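Local coordinates for protein autotransporter adhesin/invasin TibA (Escherichia coli, PDB 4Q1Q) that mediates adhesion to and invasion of human intestinal epithelial cells, and bacterial aggregation, as a heptose-glycosylated autotransporter of the outer membrane, at residues Q64-G69 against G81-S86; G51-T56 against G70-S75. One frame throughout, in Å; residues are numbered along the deposited sequence.

How the contacts relate
Contact 1 and contact 2 are neighbouring pieces of one right-handed beta-helix, the passenger part of the autotransporter, with centres 10 Å apart. Along the chain their segments alternate: 51-56, 64-69, 70-75 and 81-86, so the unbroken run 64-75 gives its first half to contact 1 and its second to contact 2. Inward-facing side chains join the two contacts. Gln64 OE1 lies 2.4 Å from Ser75 OG, a probable hydrogen bond, though so short that its exact length is doubtful, and Gln64 NE2 packs 3.6 Å from Ala53 CB. Outside, both contacts carry heptoses linked to serines: Ser67, Ser68 and Ser86 in contact 1, and Ser52, Ser55, Ser71 and Ser74 in contact 2.

Contact 1. Residues Q64-G69 against G81-S86; sequences QHVSSG and GHQHVS. With 289 (D-glycero-alpha-D-manno-heptopyranose), chain I; 289 (D-glycero-alpha-D-manno-heptopyranose), chain H; 289 (D-glycero-alpha-D-manno-heptopyranose), chain G.
Gln64 and Gln83 extend side by side in the same direction, and Gln83 NE2 donates to Gln64 OE1 at 2.7 Å. CG is anti to the backbone N in both (chi1 -179°), and both chains stay extended beyond it; their amide planes are 12° apart. Gln64 NE2 goes on to Gln45 and Gln83 OE1 accepts from Gln102, so the amides continue from turn to turn as a buried row; Gln64 OE1 also meets Ser75. On the same face Val66 CG2 packs 4.4 Å from Val85 CG2.

The backbones pair in parallel, Gln64 N to His82 O, His84 N to Gln64 O, Val66 N to His84 O and Ser86 N to Val66 O, linking successive coils of the beta-helix.

On the other face the edge of His84 is turned toward the face of His65 in an offset edge-to-face pair, planes at 72°. Tyr46 stacks on His65 and Phe105 meets His84 edge-to-face.

The sugar on Ser86, joined through OG to C1, bridges both histidines: its O2 lies 2.7 Å from His65 ND1 and its O3 2.9 Å from His84 ND1, both hydrogen bonds in the ring planes. Ser67 OG and Ser68 OG carry further heptoses, the Ser68 linkage with doubtful geometry.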
ATOM      1  N   GLN A  64      15.635  -9.509  10.170  1.00 54.09           N
ATOM      2  CA  GLN A  64      15.893  -8.275  10.938  1.00 54.70           C
ATOM      3  C   GLN A  64      14.683  -7.867  11.778  1.00 54.14           C
ATOM      4  O   GLN A  64      13.635  -7.534  11.226  1.00 52.73           O
ATOM      5  CB  GLN A  64      16.235  -7.087  10.021  1.00 57.28           C
ATOM      6  CG  GLN A  64      16.551  -5.761  10.713  1.00 61.51           C
ATOM      7  CD  GLN A  64      16.830  -4.617   9.747  1.00 65.20           C
ATOM      8  OE1 GLN A  64      16.002  -4.283   8.898  1.00 60.13           O
ATOM      9  NE2 GLN A  64      18.008  -4.009   9.856  1.00 59.65           N
ATOM     10  N   HIS A  65      14.815  -7.903  13.099  1.00 47.13           N
ATOM     11  CA  HIS A  65      13.783  -7.470  14.024  1.00 46.07           C
ATOM     12  C   HIS A  65      14.021  -6.032  14.457  1.00 58.21           C
ATOM     13  O   HIS A  65      15.078  -5.730  15.030  1.00 50.53           O
ATOM     14  CB  HIS A  65      13.775  -8.337  15.283  1.00 52.44           C
ATOM     15  CG  HIS A  65      13.482  -9.780  15.026  1.00 62.38           C
ATOM     16  ND1 HIS A  65      12.276 -10.360  15.364  1.00 61.36           N
ATOM     17  CD2 HIS A  65      14.230 -10.758  14.460  1.00 62.73           C
ATOM     18  CE1 HIS A  65      12.289 -11.631  15.005  1.00 59.73           C
ATOM     19  NE2 HIS A  65      13.454 -11.891  14.437  1.00 66.00           N
ATOM     20  N   VAL A  66      13.046  -5.163  14.191  1.00 52.96           N
ATOM     21  CA  VAL A  66      13.100  -3.780  14.665  1.00 53.91           C
ATOM     22  C   VAL A  66      12.121  -3.537  15.800  1.00 55.30           C
ATOM     23  O   VAL A  66      10.918  -3.386  15.585  1.00 58.75           O
ATOM     24  CB  VAL A  66      12.779  -2.756  13.568  1.00 49.21           C
ATOM     25  CG1 VAL A  66      13.043  -1.353  14.087  1.00 55.24           C
ATOM     26  CG2 VAL A  66      13.574  -3.062  12.308  1.00 53.13           C
ATOM     27  N   SER A  67      12.662  -3.486  17.011  1.00 59.41           N
ATOM     28  CA  SER A  67      11.846  -3.386  18.207  1.00 54.10           C
ATOM     29  C   SER A  67      11.685  -1.939  18.608  1.00 50.88           C
ATOM     30  O   SER A  67      12.142  -1.050  17.900  1.00 57.13           O
ATOM     31  CB  SER A  67      12.481  -4.158  19.356  1.00 64.28           C
ATOM     32  OG  SER A  67      12.532  -5.537  19.047  1.00 72.22           O
ATOM     33  N   SER A  68      10.997  -1.724  19.726  1.00 54.82           N
ATOM     34  CA  SER A  68      10.573  -0.395  20.134  1.00 52.14           C
ATOM     35  C   SER A  68      11.754   0.529  20.362  1.00 64.00           C
ATOM     36  O   SER A  68      12.657   0.231  21.148  1.00 60.57           O
ATOM     37  CB  SER A  68       9.771  -0.492  21.428  1.00 55.24           C
ATOM     38  OG  SER A  68       9.373   0.779  21.915  1.00 63.38           O
ATOM     39  N   GLY A  69      11.692   1.679  19.703  1.00 62.51           N
ATOM     40  CA  GLY A  69      12.780   2.646  19.751  1.00 60.78           C
ATOM     41  C   GLY A  69      13.927   2.303  18.823  1.00 54.52           C
ATOM     42  O   GLY A  69      14.887   3.062  18.723  1.00 61.14           O
ATOM     43  N   GLY A  81      14.029 -13.514   2.636  1.00 59.27           N
ATOM     44  CA  GLY A  81      14.291 -12.772   3.868  1.00 55.56           C
ATOM     45  C   GLY A  81      13.137 -11.941   4.408  1.00 52.78           C
ATOM     46  O   GLY A  81      12.201 -11.602   3.676  1.00 50.49           O
ATOM     47  N   HIS A  82      13.241 -11.583   5.686  1.00 49.81           N
ATOM     48  CA  HIS A  82      12.177 -10.895   6.425  1.00 58.87           C
ATOM     49  C   HIS A  82      12.676  -9.692   7.227  1.00 57.46           C
ATOM     50  O   HIS A  82      13.675  -9.837   7.932  1.00 61.30           O
ATOM     51  CB  HIS A  82      11.503 -11.837   7.429  1.00 60.63           C
ATOM     52  CG  HIS A  82      10.636 -12.878   6.795  1.00 67.95           C
ATOM     53  ND1 HIS A  82       9.322 -12.640   6.450  1.00 67.78           N
ATOM     54  CD2 HIS A  82      10.893 -14.159   6.437  1.00 71.84           C
ATOM     55  CE1 HIS A  82       8.815 -13.724   5.887  1.00 69.94           C
ATOM     56  NE2 HIS A  82       9.749 -14.659   5.869  1.00 78.29           N
ATOM     57  N   GLN A  83      12.029  -8.535   7.089  1.00 50.31           N
ATOM     58  CA  GLN A  83      12.109  -7.442   8.066  1.00 49.34           C
ATOM     59  C   GLN A  83      10.802  -7.333   8.853  1.00 53.72           C
ATOM     60  O   GLN A  83       9.753  -7.168   8.217  1.00 46.39           O
ATOM     61  CB  GLN A  83      12.368  -6.088   7.401  1.00 48.31           C
ATOM     62  CG  GLN A  83      12.484  -4.938   8.390  1.00 52.98           C
ATOM     63  CD  GLN A  83      12.705  -3.604   7.708  1.00 60.08           C
ATOM     64  OE1 GLN A  83      11.856  -3.130   6.946  1.00 56.88           O
ATOM     65  NE2 GLN A  83      13.865  -3.002   7.953  1.00 57.72           N
ATOM     66  N   HIS A  84      10.869  -7.515  10.174  1.00 45.70           N
ATOM     67  CA  HIS A  84       9.737  -7.354  11.071  1.00 47.39           C
ATOM     68  C   HIS A  84       9.901  -6.026  11.788  1.00 51.37           C
ATOM     69  O   HIS A  84      10.801  -5.884  12.619  1.00 52.51           O
ATOM     70  CB  HIS A  84       9.669  -8.434  12.156  1.00 51.70           C
ATOM     71  CG  HIS A  84       9.340  -9.805  11.657  1.00 55.97           C
ATOM     72  ND1 HIS A  84       9.219 -10.888  12.502  1.00 60.43           N
ATOM     73  CD2 HIS A  84       9.123 -10.277  10.403  1.00 56.07           C
ATOM     74  CE1 HIS A  84       8.976 -11.973  11.788  1.00 57.19           C
ATOM     75  NE2 HIS A  84       8.903 -11.627  10.514  1.00 54.45           N
ATOM     76  N   VAL A  85       9.028  -5.069  11.491  1.00 51.64           N
ATOM     77  CA  VAL A  85       9.013  -3.804  12.224  1.00 44.97           C
ATOM     78  C   VAL A  85       7.935  -3.844  13.278  1.00 48.83           C
ATOM     79  O   VAL A  85       6.744  -3.656  13.012  1.00 50.64           O
ATOM     80  CB  VAL A  85       8.717  -2.591  11.338  1.00 43.58           C
ATOM     81  CG1 VAL A  85       8.792  -1.291  12.127  1.00 46.53           C
ATOM     82  CG2 VAL A  85       9.703  -2.560  10.189  1.00 46.25           C
ATOM     83  N   SER A  86       8.396  -4.091  14.492  1.00 49.47           N
ATOM     84  CA  SER A  86       7.480  -4.232  15.608  1.00 49.74           C
ATOM     85  C   SER A  86       7.205  -2.893  16.266  1.00 46.14           C
ATOM     86  O   SER A  86       7.755  -1.858  15.904  1.00 57.17           O
ATOM     87  CB  SER A  86       8.031  -5.213  16.648  1.00 51.94           C
ATOM     88  OG  SER A  86       8.313  -6.463  16.047  1.00 53.37           O
TER
HETATM   89  O7  289 I 407       4.718  -7.702  20.406  1.00 88.43           O
HETATM   90  C7  289 I 407       5.162  -7.827  19.050  1.00 76.09           C
HETATM   91  C6  289 I 407       6.629  -8.232  19.072  1.00 72.74           C
HETATM   92  O6  289 I 407       6.746  -9.460  19.804  1.00 72.32           O
HETATM   93  C5  289 I 407       7.163  -8.253  17.639  1.00 65.99           C
HETATM   94  O5  289 I 407       8.366  -7.497  17.802  1.00 58.46           O
HETATM   95  C1  289 I 407       9.097  -7.355  16.582  1.00 59.02           C
HETATM   96  C2  289 I 407       9.600  -8.701  16.080  1.00 58.06           C
HETATM   97  O2  289 I 407      10.468  -9.312  17.045  1.00 56.92           O
HETATM   98  C3  289 I 407       8.361  -9.531  15.765  1.00 61.06           C
HETATM   99  O3  289 I 407       8.818 -10.825  15.384  1.00 70.25           O
HETATM  100  C4  289 I 407       7.419  -9.604  16.963  1.00 66.11           C
HETATM  101  O4  289 I 407       6.202 -10.134  16.429  1.00 69.10           O
HETATM  102  O7  289 H 406       8.987   6.129  21.569  1.00101.64           O
HETATM  103  C7  289 H 406       8.226   4.925  21.436  1.00 92.15           C
HETATM  104  C6  289 H 406       8.960   3.737  22.050  1.00 90.19           C
HETATM  105  O6  289 H 406      10.044   4.202  22.865  1.00 91.01           O
HETATM  106  C5  289 H 406       7.989   2.884  22.857  1.00 86.10           C
HETATM  107  O5  289 H 406       8.269   1.489  22.732  1.00 85.84           O
HETATM  108  C1  289 H 406       9.570   1.106  23.175  1.00 82.89           C
HETATM  109  C2  289 H 406       9.605   1.294  24.693  1.00 83.88           C
HETATM  110  O2  289 H 406      10.886   0.975  25.256  1.00 84.90           O
HETATM  111  C3  289 H 406       9.262   2.734  25.083  1.00 89.47           C
HETATM  112  O3  289 H 406      10.375   3.615  24.862  1.00 77.12           O
HETATM  113  C4  289 H 406       8.035   3.264  24.335  1.00 94.06           C
HETATM  114  O4  289 H 406       6.843   2.750  24.941  1.00101.95           O
HETATM  115  O7  289 G 405      10.805  -4.331  24.597  1.00 80.06           O
HETATM  116  C7  289 G 405      10.900  -4.543  23.178  1.00 70.02           C
HETATM  117  C6  289 G 405      11.004  -6.046  22.941  1.00 73.95           C
HETATM  118  O6  289 G 405       9.804  -6.668  23.412  1.00 83.69           O
HETATM  119  C5  289 G 405      11.204  -6.392  21.471  1.00 68.26           C
HETATM  120  O5  289 G 405      12.586  -6.197  21.186  1.00 58.87           O
HETATM  121  C1  289 G 405      12.880  -6.522  19.829  1.00 70.71           C
HETATM  122  C2  289 G 405      12.710  -8.020  19.611  1.00 63.14           C
HETATM  123  O2  289 G 405      13.431  -8.811  20.560  1.00 78.21           O
HETATM  124  C3  289 G 405      11.214  -8.268  19.746  1.00 66.22           C
HETATM  125  O3  289 G 405      10.940  -9.644  19.471  1.00 62.76           O
HETATM  126  C4  289 G 405      10.805  -7.827  21.145  1.00 62.43           C
HETATM  127  O4  289 G 405       9.388  -7.913  21.232  1.00 67.66           O

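Contact 2. Residues G51-T56 against G70-S75; sequences GSATST and GSATSS. With 289 (D-glycero-alpha-D-manno-heptopyranose), chain B; 289 (D-glycero-alpha-D-manno-heptopyranose), chain C; 289 (D-glycero-alpha-D-manno-heptopyranose), chain D; 289 (D-glycero-alpha-D-manno-heptopyranose), chain E.
Thr54 and Thr73 stand side by side on the outer face, pointing the same way, with a heptose beside them. Following Thr73 outward, CB lies 4.2 Å from Ala53 O, and the side chain then divides. The OG1 branch, nearly eclipsed with the backbone N (chi1 4°), reaches 3.0 Å from O6 of the heptose on Ser52, a hydrogen bond either oxygen could donate. OG1 is also 3.3 Å from Ala53 O, a weak contact whose proton is not settled. The CG2 branch approaches O7 of the heptose on Ser71, 3.3 Å away. Thr73 thus touches a sugar of the preceding coil and one on its own strand. Thr54 OG1 donates to the same O6 as Thr73 OG1 meets, at 2.9 Å, so two threonine hydroxyls grip one sugar oxygen.

Beneath them, strands 52-54 and 71-73 run parallel, 14° apart, as consecutive rungs of the beta-helix: Ala53 N donates to Ser71 O, Thr73 N to Ala53 O, and Ser55 N to Thr73 O. Five CA-H...O contacts accompany these bonds, among them Ala72 CA to Ala53 O.

On the inward face Ala53 CB and Ala72 CB meet at 4.4 Å, covered by Gln64 of strand 63-66. Past the strands, Ser55 and Ser74 both adopt positive phi, about 58°, and each OG carries a heptose through C1. Ser75 OG, 3.9 Å from Thr56 CB, has its polar partner in Gln64.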
ATOM      1  N   GLY A  51      19.031   1.609  19.356  1.00 63.95           N
ATOM      2  CA  GLY A  51      19.884   1.001  18.337  1.00 59.13           C
ATOM      3  C   GLY A  51      19.594   1.545  16.954  1.00 64.32           C
ATOM      4  O   GLY A  51      18.502   2.051  16.689  1.00 74.18           O
ATOM      5  N   SER A  52      20.569   1.421  16.060  1.00 63.96           N
ATOM      6  CA  SER A  52      20.431   1.865  14.681  1.00 67.07           C
ATOM      7  C   SER A  52      21.158   0.931  13.718  1.00 73.00           C
ATOM      8  O   SER A  52      22.384   0.834  13.742  1.00 71.07           O
ATOM      9  CB  SER A  52      20.995   3.276  14.494  1.00 71.99           C
ATOM     10  OG  SER A  52      20.021   4.294  14.658  1.00 88.78           O
ATOM     11  N   ALA A  53      20.398   0.260  12.860  1.00 75.49           N
ATOM     12  CA  ALA A  53      20.972  -0.521  11.766  1.00 74.93           C
ATOM     13  C   ALA A  53      20.886   0.291  10.482  1.00 65.60           C
ATOM     14  O   ALA A  53      19.922   1.019  10.252  1.00 65.66           O
ATOM     15  CB  ALA A  53      20.269  -1.861  11.594  1.00 72.92           C
ATOM     16  N   THR A  54      21.901   0.135   9.641  1.00 57.71           N
ATOM     17  CA  THR A  54      21.990   0.882   8.405  1.00 57.62           C
ATOM     18  C   THR A  54      22.522  -0.052   7.335  1.00 55.39           C
ATOM     19  O   THR A  54      23.375  -0.884   7.613  1.00 68.86           O
ATOM     20  CB  THR A  54      22.914   2.098   8.596  1.00 67.78           C
ATOM     21  OG1 THR A  54      22.655   2.682   9.881  1.00 67.68           O
ATOM     22  CG2 THR A  54      22.677   3.141   7.510  1.00 64.99           C
ATOM     23  N   SER A  55      21.948   0.031   6.142  1.00 57.86           N
ATOM     24  CA  SER A  55      22.436  -0.680   4.964  1.00 71.62           C
ATOM     25  C   SER A  55      22.491  -2.197   5.147  1.00 70.26           C
ATOM     26  O   SER A  55      23.335  -2.880   4.559  1.00 65.70           O
ATOM     27  CB  SER A  55      23.831  -0.176   4.584  1.00 84.38           C
ATOM     28  OG  SER A  55      23.896   1.235   4.427  1.00 88.93           O
ATOM     29  N   THR A  56      21.588  -2.718   5.972  1.00 62.57           N
ATOM     30  CA  THR A  56      21.552  -4.150   6.215  1.00 58.53           C
ATOM     31  C   THR A  56      20.988  -4.847   4.995  1.00 57.68           C
ATOM     32  O   THR A  56      19.973  -4.392   4.466  1.00 60.24           O
ATOM     33  CB  THR A  56      20.659  -4.470   7.407  1.00 57.87           C
ATOM     34  OG1 THR A  56      21.056  -3.664   8.520  1.00 53.82           O
ATOM     35  CG2 THR A  56      20.786  -5.924   7.776  1.00 63.50           C
ATOM     36  N   GLY A  70      13.860   1.167  18.140  1.00 58.39           N
ATOM     37  CA  GLY A  70      14.903   0.789  17.193  1.00 57.62           C
ATOM     38  C   GLY A  70      14.690   1.452  15.845  1.00 63.64           C
ATOM     39  O   GLY A  70      13.617   1.973  15.548  1.00 56.33           O
ATOM     40  N   SER A  71      15.724   1.429  15.012  1.00 59.62           N
ATOM     41  CA  SER A  71      15.695   2.154  13.752  1.00 59.39           C
ATOM     42  C   SER A  71      16.476   1.361  12.719  1.00 56.11           C
ATOM     43  O   SER A  71      17.539   0.820  13.017  1.00 69.59           O
ATOM     44  CB  SER A  71      16.277   3.567  13.909  1.00 68.66           C
ATOM     45  OG  SER A  71      15.608   4.366  14.881  1.00 80.80           O
ATOM     46  N   ALA A  72      15.963   1.290  11.500  1.00 56.82           N
ATOM     47  CA  ALA A  72      16.653   0.552  10.453  1.00 55.89           C
ATOM     48  C   ALA A  72      16.479   1.318   9.153  1.00 60.95           C
ATOM     49  O   ALA A  72      15.386   1.403   8.595  1.00 65.56           O
ATOM     50  CB  ALA A  72      16.136  -0.871  10.323  1.00 55.11           C
ATOM     51  N   THR A  73      17.589   1.881   8.694  1.00 51.31           N
ATOM     52  CA  THR A  73      17.599   2.707   7.511  1.00 56.34           C
ATOM     53  C   THR A  73      18.241   1.872   6.420  1.00 59.12           C
ATOM     54  O   THR A  73      19.218   1.168   6.651  1.00 64.23           O
ATOM     55  CB  THR A  73      18.362   4.013   7.807  1.00 60.76           C
ATOM     56  OG1 THR A  73      18.892   3.940   9.138  1.00 72.45           O
ATOM     57  CG2 THR A  73      17.447   5.222   7.772  1.00 67.90           C
ATOM     58  N   SER A  74      17.659   1.965   5.233  1.00 53.09           N
ATOM     59  CA  SER A  74      18.215   1.390   4.017  1.00 65.48           C
ATOM     60  C   SER A  74      18.450  -0.126   4.060  1.00 68.32           C
ATOM     61  O   SER A  74      19.290  -0.634   3.309  1.00 55.91           O
ATOM     62  CB  SER A  74      19.521   2.121   3.675  1.00 74.76           C
ATOM     63  OG  SER A  74      19.445   3.539   3.779  1.00 89.56           O
ATOM     64  N   SER A  75      17.716  -0.845   4.911  1.00 65.28           N
ATOM     65  CA  SER A  75      17.695  -2.304   4.865  1.00 54.58           C
ATOM     66  C   SER A  75      17.293  -2.688   3.455  1.00 57.01           C
ATOM     67  O   SER A  75      16.474  -2.013   2.841  1.00 59.97           O
ATOM     68  CB  SER A  75      16.681  -2.919   5.821  1.00 53.31           C
ATOM     69  OG  SER A  75      17.086  -2.964   7.175  1.00 45.72           O
TER
HETATM   70  O7  289 B 433      16.807   7.036  10.486  1.00 98.70           O
HETATM   71  C7  289 B 433      15.814   6.481  11.355  1.00 95.41           C
HETATM   72  C6  289 B 433      15.459   7.481  12.449  1.00 95.99           C
HETATM   73  O6  289 B 433      14.610   8.493  11.904  1.00 96.45           O
HETATM   74  C5  289 B 433      14.775   6.781  13.620  1.00101.89           C
HETATM   75  O5  289 B 433      15.763   6.350  14.561  1.00106.67           O
HETATM   76  C1  289 B 433      15.222   5.441  15.521  1.00 99.83           C
HETATM   77  C2  289 B 433      14.320   6.297  16.407  1.00101.33           C
HETATM   78  O2  289 B 433      15.078   7.351  17.012  1.00102.07           O
HETATM   79  C3  289 B 433      13.181   6.836  15.539  1.00103.66           C
HETATM   80  O3  289 B 433      12.229   7.644  16.244  1.00106.65           O
HETATM   81  C4  289 B 433      13.782   7.645  14.396  1.00103.45           C
HETATM   82  O4  289 B 433      12.698   8.124  13.597  1.00100.43           O
HETATM   83  O7  289 C 432      21.133   7.600   9.395  1.00120.66           O
HETATM   84  C7  289 C 432      21.010   7.426  10.811  1.00120.49           C
HETATM   85  C6  289 C 432      20.319   6.099  11.098  1.00118.09           C
HETATM   86  O6  289 C 432      21.181   5.021  10.718  1.00114.78           O
HETATM   87  C5  289 C 432      19.976   5.970  12.577  1.00117.78           C
HETATM   88  O5  289 C 432      21.162   5.716  13.326  1.00113.01           O
HETATM   89  C1  289 C 432      20.876   5.433  14.695  1.00110.46           C
HETATM   90  C2  289 C 432      20.232   6.650  15.350  1.00111.69           C
HETATM   91  O2  289 C 432      21.176   7.726  15.394  1.00106.77           O
HETATM   92  C3  289 C 432      18.994   7.093  14.581  1.00119.17           C
HETATM   93  O3  289 C 432      18.538   8.349  15.093  1.00113.99           O
HETATM   94  C4  289 C 432      19.312   7.238  13.100  1.00124.07           C
HETATM   95  O4  289 C 432      18.106   7.485  12.370  1.00128.85           O
HETATM   96  O7  289 D 431      20.335   1.130  -1.033  1.00 90.68           O
HETATM   97  C7  289 D 431      19.698   1.897  -0.007  1.00 86.61           C
HETATM   98  C6  289 D 431      19.825   3.398  -0.244  1.00 85.98           C
HETATM   99  O6  289 D 431      19.035   3.750  -1.385  1.00 82.33           O
HETATM  100  C5  289 D 431      19.376   4.140   1.009  1.00 81.52           C
HETATM  101  O5  289 D 431      20.397   3.981   1.995  1.00 74.36           O
HETATM  102  C1  289 D 431      20.056   4.564   3.254  1.00 81.22           C
HETATM  103  C2  289 D 431      20.029   6.068   3.020  1.00 83.47           C
HETATM  104  O2  289 D 431      21.283   6.484   2.465  1.00 95.66           O
HETATM  105  C3  289 D 431      18.867   6.346   2.076  1.00 74.82           C
HETATM  106  O3  289 D 431      18.723   7.756   1.864  1.00 87.60           O
HETATM  107  C4  289 D 431      19.094   5.617   0.758  1.00 78.33           C
HETATM  108  O4  289 D 431      17.933   5.718  -0.072  1.00 80.11           O
HETATM  109  O7  289 E 430      25.895  -1.685  -1.153  1.00 92.44           O
HETATM  110  C7  289 E 430      25.060  -1.156  -0.114  1.00 94.48           C
HETATM  111  C6  289 E 430      25.820  -0.180   0.784  1.00 90.01           C
HETATM  112  O6  289 E 430      26.716   0.619   0.004  1.00 97.01           O
HETATM  113  C5  289 E 430      24.903   0.740   1.583  1.00 75.49           C
HETATM  114  O5  289 E 430      25.567   1.086   2.801  1.00 77.57           O
HETATM  115  C1  289 E 430      24.753   1.867   3.682  1.00 82.49           C
HETATM  116  C2  289 E 430      24.359   3.233   3.121  1.00 76.48           C
HETATM  117  O2  289 E 430      25.453   4.158   3.100  1.00 87.78           O
HETATM  118  C3  289 E 430      23.769   3.026   1.728  1.00 74.68           C
HETATM  119  O3  289 E 430      23.710   4.296   1.069  1.00 70.21           O
HETATM  120  C4  289 E 430      24.542   2.033   0.859  1.00 72.61           C
HETATM  121  O4  289 E 430      23.724   1.725  -0.271  1.00 66.52           O